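Local coordinates for protein ferulic acid decarboxylase 1 (Candida dubliniensis, PDB 4ZAD) that decarboxylates aromatic alpha,beta-unsaturated acids, probably including cinnamic, p-coumaric and ferulic acids, to their vinyl products, using prenylated FMN and manganese, at residues A[105-119]-A[240-252]. Residues are numbered along the deposited sequence; the frame is centred on the assembly and turned at random.
Sequences FLVANRNPKKYIPPV and EAEYIGGLCNQAV. With K (potassium ion), chain D; MN (manganese (II) ion), chain C.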
loop_
_atom_site.group_PDB
_atom_site.type_symbol
_atom_site.label_atom_id
_atom_site.label_comp_id
_atom_site.label_asym_id
_atom_site.label_seq_id
_atom_site.Cartn_x
_atom_site.Cartn_y
_atom_site.Cartn_z
ATOM N N PHE A 105 19.688 -17.450 1.616
ATOM C CA PHE A 105 20.893 -17.817 2.334
ATOM C C PHE A 105 20.586 -18.451 3.710
ATOM O O PHE A 105 21.188 -19.474 4.071
ATOM C CB PHE A 105 21.806 -16.615 2.447
ATOM C CG PHE A 105 23.101 -16.909 3.145
ATOM C CD1 PHE A 105 24.097 -17.645 2.515
ATOM C CD2 PHE A 105 23.325 -16.452 4.444
ATOM C CE1 PHE A 105 25.312 -17.913 3.169
ATOM C CE2 PHE A 105 24.524 -16.730 5.115
ATOM C CZ PHE A 105 25.527 -17.458 4.475
ATOM N N LEU A 106 19.645 -17.859 4.456
ATOM C CA LEU A 106 19.209 -18.393 5.742
ATOM C C LEU A 106 18.519 -19.747 5.531
ATOM O O LEU A 106 18.872 -20.726 6.147
ATOM C CB LEU A 106 18.282 -17.423 6.462
ATOM C CG LEU A 106 18.809 -16.045 6.884
ATOM C CD1 LEU A 106 17.656 -15.017 7.000
ATOM C CD2 LEU A 106 19.686 -16.055 8.189
ATOM N N VAL A 107 17.537 -19.807 4.660
ATOM C CA VAL A 107 16.924 -21.087 4.314
ATOM C C VAL A 107 17.978 -22.138 3.937
ATOM O O VAL A 107 17.950 -23.263 4.443
ATOM C CB VAL A 107 15.878 -20.900 3.166
ATOM C CG1 VAL A 107 15.473 -22.235 2.541
ATOM C CG2 VAL A 107 14.663 -20.119 3.709
ATOM N N ALA A 108 18.921 -21.754 3.082
ATOM C CA ALA A 108 19.943 -22.675 2.585
ATOM C C ALA A 108 20.727 -23.291 3.730
ATOM O O ALA A 108 21.091 -24.471 3.676
ATOM C CB ALA A 108 20.870 -21.972 1.655
ATOM N N ASN A 109 20.958 -22.496 4.777
ATOM C CA ASN A 109 21.786 -22.925 5.910
ATOM C C ASN A 109 21.003 -23.507 7.118
ATOM O O ASN A 109 21.583 -23.759 8.186
ATOM C CB ASN A 109 22.719 -21.777 6.320
ATOM C CG ASN A 109 23.933 -21.619 5.366
ATOM O OD1 ASN A 109 24.999 -22.201 5.601
ATOM N ND2 ASN A 109 23.778 -20.807 4.316
ATOM N N ARG A 110 19.716 -23.786 6.917
ATOM C CA ARG A 110 18.857 -24.383 7.956
ATOM C C ARG A 110 18.951 -25.913 8.146
ATOM O O ARG A 110 18.508 -26.435 9.135
ATOM C CB ARG A 110 17.377 -23.954 7.769
ATOM C CG ARG A 110 17.032 -22.635 8.485
ATOM C CD ARG A 110 16.905 -22.801 9.989
ATOM N NE ARG A 110 15.608 -23.362 10.319
ATOM C CZ ARG A 110 15.365 -24.632 10.664
ATOM N NH1 ARG A 110 16.335 -25.521 10.790
ATOM N NH2 ARG A 110 14.122 -25.016 10.920
ATOM N N ASN A 111 19.510 -26.626 7.199
ATOM C CA ASN A 111 19.800 -28.048 7.367
ATOM C C ASN A 111 20.824 -28.232 8.498
ATOM O O ASN A 111 21.930 -27.774 8.375
ATOM C CB ASN A 111 20.384 -28.485 6.027
ATOM C CG ASN A 111 20.566 -29.969 5.885
ATOM O OD1 ASN A 111 20.546 -30.741 6.855
ATOM N ND2 ASN A 111 20.779 -30.382 4.630
ATOM N N PRO A 112 20.470 -28.894 9.606
ATOM C CA PRO A 112 21.415 -29.005 10.736
ATOM C C PRO A 112 22.830 -29.534 10.432
ATOM O O PRO A 112 23.744 -29.282 11.223
ATOM C CB PRO A 112 20.690 -29.972 11.706
ATOM C CG PRO A 112 19.276 -29.761 11.456
ATOM C CD PRO A 112 19.151 -29.448 9.966
ATOM N N LYS A 113 22.986 -30.270 9.327
ATOM C CA LYS A 113 24.310 -30.723 8.819
ATOM C C LYS A 113 25.317 -29.557 8.577
ATOM O O LYS A 113 26.541 -29.747 8.616
ATOM C CB LYS A 113 24.135 -31.543 7.503
ATOM C CG LYS A 113 23.208 -32.802 7.594
ATOM N N LYS A 114 24.784 -28.366 8.315
ATOM C CA LYS A 114 25.588 -27.148 8.183
ATOM C C LYS A 114 25.999 -26.520 9.522
ATOM O O LYS A 114 26.847 -25.620 9.528
ATOM C CB LYS A 114 24.825 -26.078 7.372
ATOM C CG LYS A 114 24.664 -26.388 5.877
ATOM C CD LYS A 114 25.792 -25.728 5.027
ATOM C CE LYS A 114 25.608 -25.954 3.481
ATOM N NZ LYS A 114 24.285 -25.513 2.878
ATOM N N TYR A 115 25.398 -26.949 10.636
ATOM C CA TYR A 115 25.653 -26.273 11.926
ATOM C C TYR A 115 27.085 -26.529 12.439
ATOM O O TYR A 115 27.705 -27.546 12.113
ATOM C CB TYR A 115 24.630 -26.644 13.017
ATOM C CG TYR A 115 23.190 -26.355 12.698
ATOM C CD1 TYR A 115 22.812 -25.649 11.543
ATOM C CD2 TYR A 115 22.178 -26.762 13.569
ATOM C CE1 TYR A 115 21.456 -25.406 11.256
ATOM C CE2 TYR A 115 20.815 -26.510 13.287
ATOM C CZ TYR A 115 20.471 -25.835 12.131
ATOM O OH TYR A 115 19.149 -25.592 11.843
ATOM N N ILE A 116 27.595 -25.564 13.206
ATOM C CA ILE A 116 28.925 -25.611 13.811
ATOM C C ILE A 116 28.856 -25.053 15.210
ATOM O O ILE A 116 28.693 -23.855 15.376
ATOM C CB ILE A 116 29.932 -24.717 13.066
ATOM C CG1 ILE A 116 30.303 -25.320 11.697
ATOM C CG2 ILE A 116 31.184 -24.547 13.913
ATOM C CD1 ILE A 116 30.932 -24.301 10.781
ATOM N N PRO A 117 29.015 -25.891 16.223
ATOM C CA PRO A 117 28.750 -25.348 17.556
ATOM C C PRO A 117 29.781 -24.336 17.990
ATOM O O PRO A 117 30.904 -24.417 17.561
ATOM C CB PRO A 117 28.772 -26.582 18.489
ATOM C CG PRO A 117 29.164 -27.754 17.644
ATOM C CD PRO A 117 29.219 -27.352 16.200
ATOM N N PRO A 118 29.414 -23.447 18.924
ATOM C CA PRO A 118 30.337 -22.462 19.426
ATOM C C PRO A 118 31.519 -23.126 20.119
ATOM O O PRO A 118 31.411 -24.275 20.556
ATOM C CB PRO A 118 29.482 -21.666 20.420
ATOM C CG PRO A 118 28.519 -22.587 20.908
ATOM C CD PRO A 118 28.235 -23.554 19.801
ATOM N N VAL A 119 32.643 -22.411 20.173
ATOM C CA VAL A 119 33.862 -22.901 20.792
ATOM C C VAL A 119 34.200 -21.982 21.939
ATOM O O VAL A 119 34.235 -20.783 21.779
ATOM C CB VAL A 119 35.063 -22.915 19.830
ATOM C CG1 VAL A 119 35.437 -21.517 19.403
ATOM C CG2 VAL A 119 36.302 -23.564 20.497
ATOM N N GLU A 240 20.442 -21.742 19.139
ATOM C CA GLU A 240 20.760 -20.747 18.126
ATOM C C GLU A 240 22.250 -20.711 17.779
ATOM O O GLU A 240 22.611 -20.630 16.602
ATOM C CB GLU A 240 20.369 -19.342 18.585
ATOM C CG GLU A 240 18.917 -19.010 18.490
ATOM C CD GLU A 240 18.073 -19.547 19.631
ATOM O OE1 GLU A 240 16.825 -19.573 19.513
ATOM O OE2 GLU A 240 18.653 -19.951 20.643
ATOM N N ALA A 241 23.119 -20.770 18.778
ATOM C CA ALA A 241 24.587 -20.718 18.522
ATOM C C ALA A 241 25.085 -21.605 17.364
ATOM O O ALA A 241 26.024 -21.229 16.684
ATOM C CB ALA A 241 25.408 -21.045 19.802
ATOM N N GLU A 242 24.461 -22.759 17.159
ATOM C CA GLU A 242 24.926 -23.740 16.177
ATOM C C GLU A 242 24.542 -23.305 14.736
ATOM O O GLU A 242 25.310 -23.471 13.797
ATOM C CB GLU A 242 24.331 -25.107 16.514
ATOM C CG GLU A 242 24.610 -25.579 17.928
ATOM C CD GLU A 242 24.131 -27.014 18.230
ATOM O OE1 GLU A 242 23.294 -27.599 17.466
ATOM O OE2 GLU A 242 24.605 -27.547 19.279
ATOM N N TYR A 243 23.345 -22.742 14.566
ATOM C CA TYR A 243 22.934 -22.154 13.282
ATOM C C TYR A 243 23.785 -20.931 13.023
ATOM O O TYR A 243 24.241 -20.733 11.910
ATOM C CB TYR A 243 21.470 -21.789 13.326
ATOM C CG TYR A 243 20.827 -21.209 12.084
ATOM C CD1 TYR A 243 20.885 -21.849 10.838
ATOM C CD2 TYR A 243 20.037 -20.078 12.177
ATOM C CE1 TYR A 243 20.227 -21.309 9.720
ATOM C CE2 TYR A 243 19.370 -19.544 11.065
ATOM C CZ TYR A 243 19.461 -20.158 9.851
ATOM O OH TYR A 243 18.811 -19.581 8.783
ATOM N N ILE A 244 24.058 -20.124 14.047
ATOM C CA ILE A 244 24.880 -18.919 13.813
ATOM C C ILE A 244 26.255 -19.319 13.277
ATOM O O ILE A 244 26.743 -18.725 12.321
ATOM C CB ILE A 244 25.006 -17.996 15.053
ATOM C CG1 ILE A 244 23.619 -17.409 15.447
ATOM C CG2 ILE A 244 25.975 -16.900 14.768
ATOM C CD1 ILE A 244 23.458 -17.172 16.896
ATOM N N GLY A 245 26.832 -20.354 13.867
ATOM C CA GLY A 245 28.096 -20.915 13.391
ATOM C C GLY A 245 28.124 -21.316 11.899
ATOM O O GLY A 245 29.040 -20.960 11.157
ATOM N N GLY A 246 27.102 -22.030 11.455
ATOM C CA GLY A 246 27.031 -22.423 10.065
ATOM C C GLY A 246 26.995 -21.176 9.193
ATOM O O GLY A 246 27.764 -21.033 8.247
ATOM N N LEU A 247 26.099 -20.265 9.543
ATOM C CA LEU A 247 25.897 -19.058 8.779
ATOM C C LEU A 247 27.235 -18.337 8.606
ATOM O O LEU A 247 27.518 -17.785 7.541
ATOM C CB LEU A 247 24.842 -18.168 9.479
ATOM C CG LEU A 247 23.392 -18.643 9.345
ATOM C CD1 LEU A 247 22.479 -18.051 10.408
ATOM C CD2 LEU A 247 22.900 -18.297 7.960
ATOM N N CYS A 248 28.063 -18.368 9.646
ATOM C CA CYS A 248 29.363 -17.740 9.572
ATOM C C CYS A 248 30.485 -18.687 9.057
ATOM O O CYS A 248 31.640 -18.274 9.002
ATOM C CB CYS A 248 29.751 -17.169 10.948
ATOM S SG CYS A 248 28.510 -16.118 11.724
ATOM N N ASN A 249 30.143 -19.919 8.661
ATOM C CA ASN A 249 31.140 -20.965 8.340
ATOM C C ASN A 249 32.283 -20.953 9.367
ATOM O O ASN A 249 33.443 -21.074 9.030
ATOM C CB ASN A 249 31.673 -20.854 6.875
ATOM C CG ASN A 249 32.441 -22.160 6.403
ATOM O OD1 ASN A 249 31.909 -23.295 6.465
ATOM N ND2 ASN A 249 33.697 -21.981 5.946
ATOM N N GLN A 250 31.917 -20.794 10.630
ATOM C CA GLN A 250 32.860 -20.559 11.693
ATOM C C GLN A 250 32.192 -20.510 13.078
ATOM O O GLN A 250 31.300 -19.724 13.299
ATOM C CB GLN A 250 33.567 -19.220 11.486
ATOM C CG GLN A 250 34.575 -18.989 12.586
ATOM C CD GLN A 250 35.371 -17.763 12.424
ATOM O OE1 GLN A 250 35.603 -17.286 11.308
ATOM N NE2 GLN A 250 35.832 -17.232 13.555
ATOM N N ALA A 251 32.702 -21.323 14.007
ATOM C CA ALA A 251 32.304 -21.364 15.416
ATOM C C ALA A 251 32.280 -19.989 16.090
ATOM O O ALA A 251 33.310 -19.317 16.140
ATOM C CB ALA A 251 33.287 -22.237 16.184
ATOM N N VAL A 252 31.152 -19.612 16.689
ATOM C CA VAL A 252 31.146 -18.423 17.511
ATOM C C VAL A 252 32.026 -18.602 18.745
ATOM O O VAL A 252 31.766 -19.426 19.624
ATOM C CB VAL A 252 29.744 -17.991 17.965
ATOM C CG1 VAL A 252 29.842 -16.635 18.729
ATOM C CG2 VAL A 252 28.807 -17.870 16.758
HETATM K K K D . 15.753 -16.894 18.357
HETATM MN MN MN C . 14.921 -19.997 20.098
HETATM O O HOH W 1 28.632 -21.511 16.762
HETATM O O HOH W 2 13.794 -19.851 18.103
HETATM O O HOH W 3 15.433 -22.214 19.565
#
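Tyr-243 of helix 240-247 reaches across to the end of helix 99-108, and the loop that follows this end runs back along helix 240-247 towards its start; helix 240-247 itself ends in a Schellman motif at Asn-249. The link joins the N-terminal part of this UbiD-type decarboxylase to the helix that carries the metal ligand Glu-240. With CG turned anti to the backbone N (chi1 -178°), the Tyr-243 ring extends to Leu-106, and its OH donates to Leu-106 O at 2.9 Å, coming from above the carbonyl plane. Arg-110 CD lies over a face of that ring, 4.0 Å from its centroid, while Asn-109 O sits at the edge. The Tyr-115 ring leans obliquely against it, CE1 3.6 Å from Tyr-243 CD1; Pro-112 CA covers one face of Tyr-115 and Tyr-243 CA the rim of the other.

Further along, Ile-116 N donates to Glu-242 O (3.2 Å, 162°), which also accepts the helical bond from Gly-246 N on the opposite face of its plane. At Gly-245 and Gly-246 the loop comes right up to the helix backbone, where Ile-116 O and Lys-114 O meet bare CA atoms. Pro-118 CG packs on Ala-241 CB in the first turn of the helix, and past the helix end Val-119 N donates to Val-252 O.

In the outer shell, Arg-110 is salt-bridged through NE to Glu-341, and Leu-106 packs on helix 334-347. Ala-241, the residue after Glu-240, rests on Trp-175 of the prenylated-FMN site; Glu-240 OE1 binds manganese at 2.0 Å and also potassium. A water ties the loop, the helix and the chain just before strand 253-256 together, donating to Ile-116 O at 2.7 Å and to Ala-241 O, and accepting from Val-252 N.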